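Local structure of uncharacterized protein (Bacillus cereus, 5F2H) at the interface of chains A and B. The protein is of unknown function but, as an alpha/beta hydrolase superfamily member, probably hydrolyses ester-type bonds. Coordinates in Å, arbitrary orientation; residue numbers count along the deposited sequence, not the author numbering. Chains: chain A/B, Uncharacterized protein.

Contact 1: the interface of chains A and B. Residues chain A 293-295; chain B 9, 11-12, 15.
A hydrogen bond joins B:Asn15 to the main chain of A:His294. The amide ND2 of B:Asn15 donates to the backbone carbonyl O of A:His294 over 2.8 Å, and the bond is nearly straight at the hydrogen (164°). The acceptor lies almost in the plane of the asparagine amide, whereas ND2 stands above the carbonyl plane, 69° out of it, and so addresses no lone pair directly. Asparagine suits the place because its short amide can offer an N-H to main chain from a helix surface. Its CG is set anti to its own carbonyl carbon (chi1 -70°), which turns the amide outward to the loop of the partner.

Van der Waals contacts flank this bond, aliphatic parts of chain B packing against the carboxylate of A:Asp295. The methyl CG2 of B:Ile11 lies 3.4 Å from the carboxylate carbon CG of A:Asp295, the two side chains crossing at a slant; branching at CB is what puts a methyl there. Beside it, the CG methylene of B:Gln12 meets OD2 of A:Asp295, with the carboxylate and amide planes turned well away from parallel. A:Asp295 is short and flat enough to fit against both. A:Lys293 runs past B:Asn15 in the opposite direction, its chain bending at the outer torsions, and CE of A:Lys293 lies 4.0 Å from CB of B:Asn15.

Bonds within chain B prepare its surface. The backbone N of B:Gln12 donates to the hydroxyl OG1 of B:Thr9 (3.0 Å), and a weak return bond runs from B:Thr9 N to B:Gln12 OE1. This is the capping-box pattern, for which threonine and glutamine are suited. The carboxylate of A:Asp295 lies close to that helix start, which may favour its negative charge.

In the fold, B:Ile11, B:Gln12 and B:Asn15 belong to the first turns of helix 10-23, with B:Thr9 just before it. They dock on the A:293-295 loop, between strand 284-289 and helix 300-312, which carries the presumed catalytic histidine A:His294.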
ATOM      1  N   LYS A 293     -29.606 -13.779   9.574  1.00 81.39           N
ATOM      2  CA  LYS A 293     -30.683 -12.844   9.917  1.00 81.17           C
ATOM      3  C   LYS A 293     -30.153 -11.407   9.808  1.00 75.11           C
ATOM      4  O   LYS A 293     -29.310 -11.124   8.961  1.00 74.17           O
ATOM      5  CB  LYS A 293     -31.282 -13.133  11.307  1.00 85.18           C
ATOM      6  CG  LYS A 293     -31.967 -14.488  11.421  1.00 96.86           C
ATOM      7  CD  LYS A 293     -32.729 -14.677  12.737  1.00101.64           C
ATOM      8  CE  LYS A 293     -31.846 -14.722  13.976  1.00100.81           C
ATOM      9  NZ  LYS A 293     -30.943 -15.905  14.004  1.00101.83           N
ATOM     10  N   HIS A 294     -30.636 -10.501  10.652  1.00 71.50           N
ATOM     11  CA  HIS A 294     -30.202  -9.107  10.601  1.00 68.13           C
ATOM     12  C   HIS A 294     -28.946  -8.943  11.482  1.00 67.15           C
ATOM     13  O   HIS A 294     -28.986  -8.458  12.623  1.00 58.51           O
ATOM     14  CB  HIS A 294     -31.364  -8.227  11.022  1.00 66.24           C
ATOM     15  CG  HIS A 294     -31.118  -6.775  10.845  1.00 64.05           C
ATOM     16  ND1 HIS A 294     -30.973  -5.913  11.908  1.00 63.52           N
ATOM     17  CD2 HIS A 294     -30.990  -6.024   9.729  1.00 65.06           C
ATOM     18  CE1 HIS A 294     -30.796  -4.686  11.455  1.00 61.00           C
ATOM     19  NE2 HIS A 294     -30.796  -4.727  10.137  1.00 63.82           N
ATOM     20  N   ASP A 295     -27.831  -9.356  10.888  1.00 67.50           N
ATOM     21  CA  ASP A 295     -26.541  -9.361  11.518  1.00 66.95           C
ATOM     22  C   ASP A 295     -25.543  -9.517  10.400  1.00 66.65           C
ATOM     23  O   ASP A 295     -25.922  -9.827   9.275  1.00 72.26           O
ATOM     24  CB  ASP A 295     -26.514 -10.598  12.432  1.00 72.94           C
ATOM     25  CG  ASP A 295     -25.230 -10.739  13.259  1.00 77.74           C
ATOM     26  OD1 ASP A 295     -24.338  -9.871  13.198  1.00 84.81           O
ATOM     27  OD2 ASP A 295     -25.134 -11.722  14.015  1.00 80.39           O
TER
ATOM     28  N   THR B   9     -21.882 -12.823  19.649  1.00 67.38           N
ATOM     29  CA  THR B   9     -21.747 -11.366  19.645  1.00 65.37           C
ATOM     30  C   THR B   9     -22.960 -10.684  20.240  1.00 60.21           C
ATOM     31  O   THR B   9     -23.983 -11.304  20.528  1.00 55.43           O
ATOM     32  CB  THR B   9     -21.610 -10.797  18.226  1.00 69.05           C
ATOM     33  OG1 THR B   9     -22.818 -11.048  17.485  1.00 73.47           O
ATOM     34  CG2 THR B   9     -20.403 -11.398  17.514  1.00 71.34           C
ATOM     35  N   ILE B  11     -24.896  -8.644  18.790  1.00 59.09           N
ATOM     36  CA  ILE B  11     -26.011  -8.763  17.856  1.00 64.38           C
ATOM     37  C   ILE B  11     -26.640 -10.161  17.820  1.00 67.40           C
ATOM     38  O   ILE B  11     -27.870 -10.297  17.673  1.00 71.20           O
ATOM     39  CB  ILE B  11     -25.594  -8.328  16.447  1.00 65.22           C
ATOM     40  CG1 ILE B  11     -25.248  -6.842  16.444  1.00 64.37           C
ATOM     41  CG2 ILE B  11     -26.719  -8.580  15.469  1.00 65.44           C
ATOM     42  CD1 ILE B  11     -24.639  -6.374  15.144  1.00 66.98           C
ATOM     43  N   GLN B  12     -25.820 -11.198  17.918  1.00 65.88           N
ATOM     44  CA  GLN B  12     -26.371 -12.542  17.900  1.00 68.34           C
ATOM     45  C   GLN B  12     -27.242 -12.703  19.126  1.00 71.40           C
ATOM     46  O   GLN B  12     -28.396 -13.128  19.031  1.00 72.05           O
ATOM     47  CB  GLN B  12     -25.270 -13.570  17.861  1.00 71.57           C
ATOM     48  CG  GLN B  12     -24.490 -13.513  16.571  1.00 70.60           C
ATOM     49  CD  GLN B  12     -23.269 -14.373  16.607  1.00 74.32           C
ATOM     50  OE1 GLN B  12     -23.085 -15.186  17.508  1.00 77.69           O
ATOM     51  NE2 GLN B  12     -22.414 -14.197  15.622  1.00 78.79           N
ATOM     52  N   ASN B  15     -30.496 -10.832  18.539  1.00 67.70           N
ATOM     53  CA  ASN B  15     -31.361 -11.465  17.532  1.00 73.67           C
ATOM     54  C   ASN B  15     -31.986 -12.759  18.022  1.00 78.35           C
ATOM     55  O   ASN B  15     -33.191 -12.958  17.877  1.00 83.31           O
ATOM     56  CB  ASN B  15     -30.641 -11.680  16.198  1.00 75.16           C
ATOM     57  CG  ASN B  15     -30.372 -10.383  15.462  1.00 73.01           C
ATOM     58  OD1 ASN B  15     -31.044  -9.384  15.679  1.00 76.56           O
ATOM     59  ND2 ASN B  15     -29.433 -10.415  14.540  1.00 76.28           N
TER

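Contact 2: the interface of chains A and B. Residues chain A 11-12, 15; chain B 149, 207, 294-296.
The aromatic rings of B:Tyr149, B:Tyr296 and B:Phe207 form a layered group beside A:Ile11, whose CD1 methyl contacts the two tyrosines. The ring of B:Tyr296 is the middle layer: CD1 of B:Phe207 lies over one face and CD1 of B:Tyr149 over the other, both displaced toward the rim. In return, B:Tyr296 sets CD1 over a face of the B:Tyr149 ring and CE1 over a face of B:Phe207, again off-centre. At the edges, in plane, OD1 of B:Asp295 adjoins the B:Tyr296 ring and water 1 the B:Tyr149 ring. The imidazole of B:His294 has CZ of B:Phe207 over one face, so these side chains support one another.

A:Ile11 meets this group with its longer branch. Its CD1 is 3.7 Å from the phenol OH of B:Tyr149 and 4.1 Å from CE1 of B:Tyr296. CG1 is anti to the carbonyl carbon (chi1 -66°), which sends that branch toward the rings, while CG2 turns to B:His294 O and the B:Asp295 carboxylate. A branched aliphatic residue thus serves two neighbours at once.

Polar links frame the hydrophobic contact. Water 1 bridges the backbone N of A:Ile11 and the OH of B:Tyr149, 2.6 Å from each; a phenol suits this place because its ring packs while its hydroxyl bonds. A:Asn15 ND2 donates to B:His294 O over 2.7 Å, moderately bent at the hydrogen (151°) and from above the carbonyl plane. Within chain B, the backbone N of B:Tyr296 donates to OD1 of B:Asp295, a bent bond arriving from above the carboxylate plane, which may help to hold it. OD2 of B:Asp295 lies 3.4 Å from CG, a methylene, of A:Gln12, with the amide and carboxylate planes 68° apart.

B:His294 is presumably the catalytic histidine, and B:Phe207 ends strand 202-207 at the family's nucleophile elbow, in the sequence Gly-Phe-Ser-Ala-Gly. If this dimer forms in solution, the start of helix 10-23 may steady the histidine loop and help to enclose the probable active site.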
ATOM      1  N   ILE A  11      24.230   3.457 -22.693  1.00 55.29           N
ATOM      2  CA  ILE A  11      24.869   2.159 -22.806  1.00 60.18           C
ATOM      3  C   ILE A  11      24.928   1.626 -24.236  1.00 62.44           C
ATOM      4  O   ILE A  11      25.917   0.988 -24.636  1.00 61.87           O
ATOM      5  CB  ILE A  11      24.190   1.145 -21.883  1.00 62.35           C
ATOM      6  CG1 ILE A  11      24.416   1.545 -20.424  1.00 58.54           C
ATOM      7  CG2 ILE A  11      24.779  -0.229 -22.102  1.00 66.17           C
ATOM      8  CD1 ILE A  11      23.615   0.713 -19.459  1.00 60.23           C
ATOM      9  N   GLN A  12      23.876   1.856 -25.005  1.00 63.75           N
ATOM     10  CA  GLN A  12      23.882   1.396 -26.388  1.00 64.79           C
ATOM     11  C   GLN A  12      24.997   2.126 -27.114  1.00 64.75           C
ATOM     12  O   GLN A  12      25.815   1.518 -27.794  1.00 68.00           O
ATOM     13  CB  GLN A  12      22.532   1.643 -27.043  1.00 66.96           C
ATOM     14  CG  GLN A  12      21.425   0.812 -26.422  1.00 69.06           C
ATOM     15  CD  GLN A  12      20.059   1.168 -26.928  1.00 72.13           C
ATOM     16  OE1 GLN A  12      19.903   1.924 -27.896  1.00 74.69           O
ATOM     17  NE2 GLN A  12      19.048   0.651 -26.255  1.00 73.91           N
ATOM     18  N   ASN A  15      28.329   0.648 -26.031  1.00 57.38           N
ATOM     19  CA  ASN A  15      28.562  -0.723 -26.535  1.00 61.07           C
ATOM     20  C   ASN A  15      28.824  -0.785 -28.029  1.00 66.30           C
ATOM     21  O   ASN A  15      29.788  -1.406 -28.468  1.00 71.93           O
ATOM     22  CB  ASN A  15      27.433  -1.677 -26.146  1.00 58.50           C
ATOM     23  CG  ASN A  15      27.411  -1.978 -24.658  1.00 59.64           C
ATOM     24  OD1 ASN A  15      28.428  -1.841 -23.952  1.00 58.72           O
ATOM     25  ND2 ASN A  15      26.277  -2.458 -24.179  1.00 60.67           N
TER
ATOM     26  N   TYR B 149      16.359   2.956 -15.724  1.00 54.11           N
ATOM     27  CA  TYR B 149      15.985   1.562 -15.920  1.00 52.46           C
ATOM     28  C   TYR B 149      15.189   0.964 -14.775  1.00 57.01           C
ATOM     29  O   TYR B 149      14.588  -0.102 -14.941  1.00 62.54           O
ATOM     30  CB  TYR B 149      17.228   0.704 -16.162  1.00 48.84           C
ATOM     31  CG  TYR B 149      18.049   1.088 -17.372  1.00 46.55           C
ATOM     32  CD1 TYR B 149      17.800   0.524 -18.603  1.00 47.50           C
ATOM     33  CD2 TYR B 149      19.122   1.969 -17.264  1.00 44.72           C
ATOM     34  CE1 TYR B 149      18.571   0.871 -19.708  1.00 48.45           C
ATOM     35  CE2 TYR B 149      19.910   2.294 -18.350  1.00 44.65           C
ATOM     36  CZ  TYR B 149      19.626   1.759 -19.572  1.00 47.52           C
ATOM     37  OH  TYR B 149      20.387   2.118 -20.681  1.00 51.90           O
ATOM     38  N   PHE B 207      22.735  -4.465 -11.605  1.00 45.30           N
ATOM     39  CA  PHE B 207      23.226  -4.633 -12.960  1.00 45.72           C
ATOM     40  C   PHE B 207      24.747  -4.900 -12.875  1.00 49.82           C
ATOM     41  O   PHE B 207      25.472  -4.112 -12.263  1.00 53.46           O
ATOM     42  CB  PHE B 207      22.866  -3.342 -13.749  1.00 44.56           C
ATOM     43  CG  PHE B 207      23.391  -3.306 -15.143  1.00 43.30           C
ATOM     44  CD1 PHE B 207      22.748  -3.996 -16.156  1.00 44.05           C
ATOM     45  CD2 PHE B 207      24.537  -2.613 -15.438  1.00 43.66           C
ATOM     46  CE1 PHE B 207      23.269  -4.036 -17.433  1.00 44.52           C
ATOM     47  CE2 PHE B 207      25.045  -2.608 -16.729  1.00 45.40           C
ATOM     48  CZ  PHE B 207      24.412  -3.321 -17.728  1.00 45.12           C
ATOM     49  N   HIS B 294      25.474  -6.587 -23.547  1.00 67.41           N
ATOM     50  CA  HIS B 294      25.574  -6.161 -22.149  1.00 66.35           C
ATOM     51  C   HIS B 294      24.877  -4.820 -21.967  1.00 66.84           C
ATOM     52  O   HIS B 294      25.495  -3.737 -21.881  1.00 63.58           O
ATOM     53  CB  HIS B 294      27.027  -6.128 -21.732  1.00 66.50           C
ATOM     54  CG  HIS B 294      27.242  -5.895 -20.269  1.00 65.44           C
ATOM     55  ND1 HIS B 294      27.762  -4.722 -19.769  1.00 63.82           N
ATOM     56  CD2 HIS B 294      27.018  -6.691 -19.199  1.00 65.92           C
ATOM     57  CE1 HIS B 294      27.878  -4.816 -18.458  1.00 66.10           C
ATOM     58  NE2 HIS B 294      27.441  -6.005 -18.088  1.00 68.00           N
ATOM     59  N   ASP B 295      23.558  -4.934 -21.868  1.00 65.60           N
ATOM     60  CA  ASP B 295      22.688  -3.807 -21.745  1.00 66.18           C
ATOM     61  C   ASP B 295      21.347  -4.346 -21.300  1.00 62.98           C
ATOM     62  O   ASP B 295      21.138  -5.535 -21.339  1.00 66.32           O
ATOM     63  CB  ASP B 295      22.551  -3.204 -23.145  1.00 69.46           C
ATOM     64  CG  ASP B 295      21.607  -2.050 -23.191  1.00 72.06           C
ATOM     65  OD1 ASP B 295      21.368  -1.441 -22.129  1.00 72.42           O
ATOM     66  OD2 ASP B 295      21.107  -1.765 -24.302  1.00 76.40           O
ATOM     67  N   TYR B 296      20.437  -3.473 -20.894  1.00 60.97           N
ATOM     68  CA  TYR B 296      19.113  -3.900 -20.482  1.00 59.34           C
ATOM     69  C   TYR B 296      18.246  -4.079 -21.725  1.00 66.49           C
ATOM     70  O   TYR B 296      18.462  -3.406 -22.749  1.00 70.54           O
ATOM     71  CB  TYR B 296      18.442  -2.837 -19.648  1.00 53.37           C
ATOM     72  CG  TYR B 296      19.122  -2.434 -18.373  1.00 47.09           C
ATOM     73  CD1 TYR B 296      20.227  -1.618 -18.386  1.00 45.22           C
ATOM     74  CD2 TYR B 296      18.526  -2.693 -17.157  1.00 45.54           C
ATOM     75  CE1 TYR B 296      20.768  -1.138 -17.209  1.00 44.28           C
ATOM     76  CE2 TYR B 296      19.062  -2.228 -15.976  1.00 44.35           C
ATOM     77  CZ  TYR B 296      20.171  -1.442 -16.012  1.00 44.08           C
ATOM     78  OH  TYR B 296      20.705  -0.990 -14.834  1.00 48.79           O
TER
HETATM   79  O   HOH W   1      22.354   3.837 -20.953  1.00 66.74           O

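Contact 1 and contact 2 are twins of one two-fold symmetric interface, their C-alpha centres about 63 Å apart. Each joins the start of helix 10-23 of one chain to the 294-295 loop of the other, with the chains exchanged; contact 1 brings in the helix cap and the lysine before the loop, contact 2 the aromatic rings behind it. The arrangement is reciprocal: each chain lends its N-terminal helical part to the hydrolase core of its partner. If this dimer exists in solution, each probable active site would be bordered by both chains.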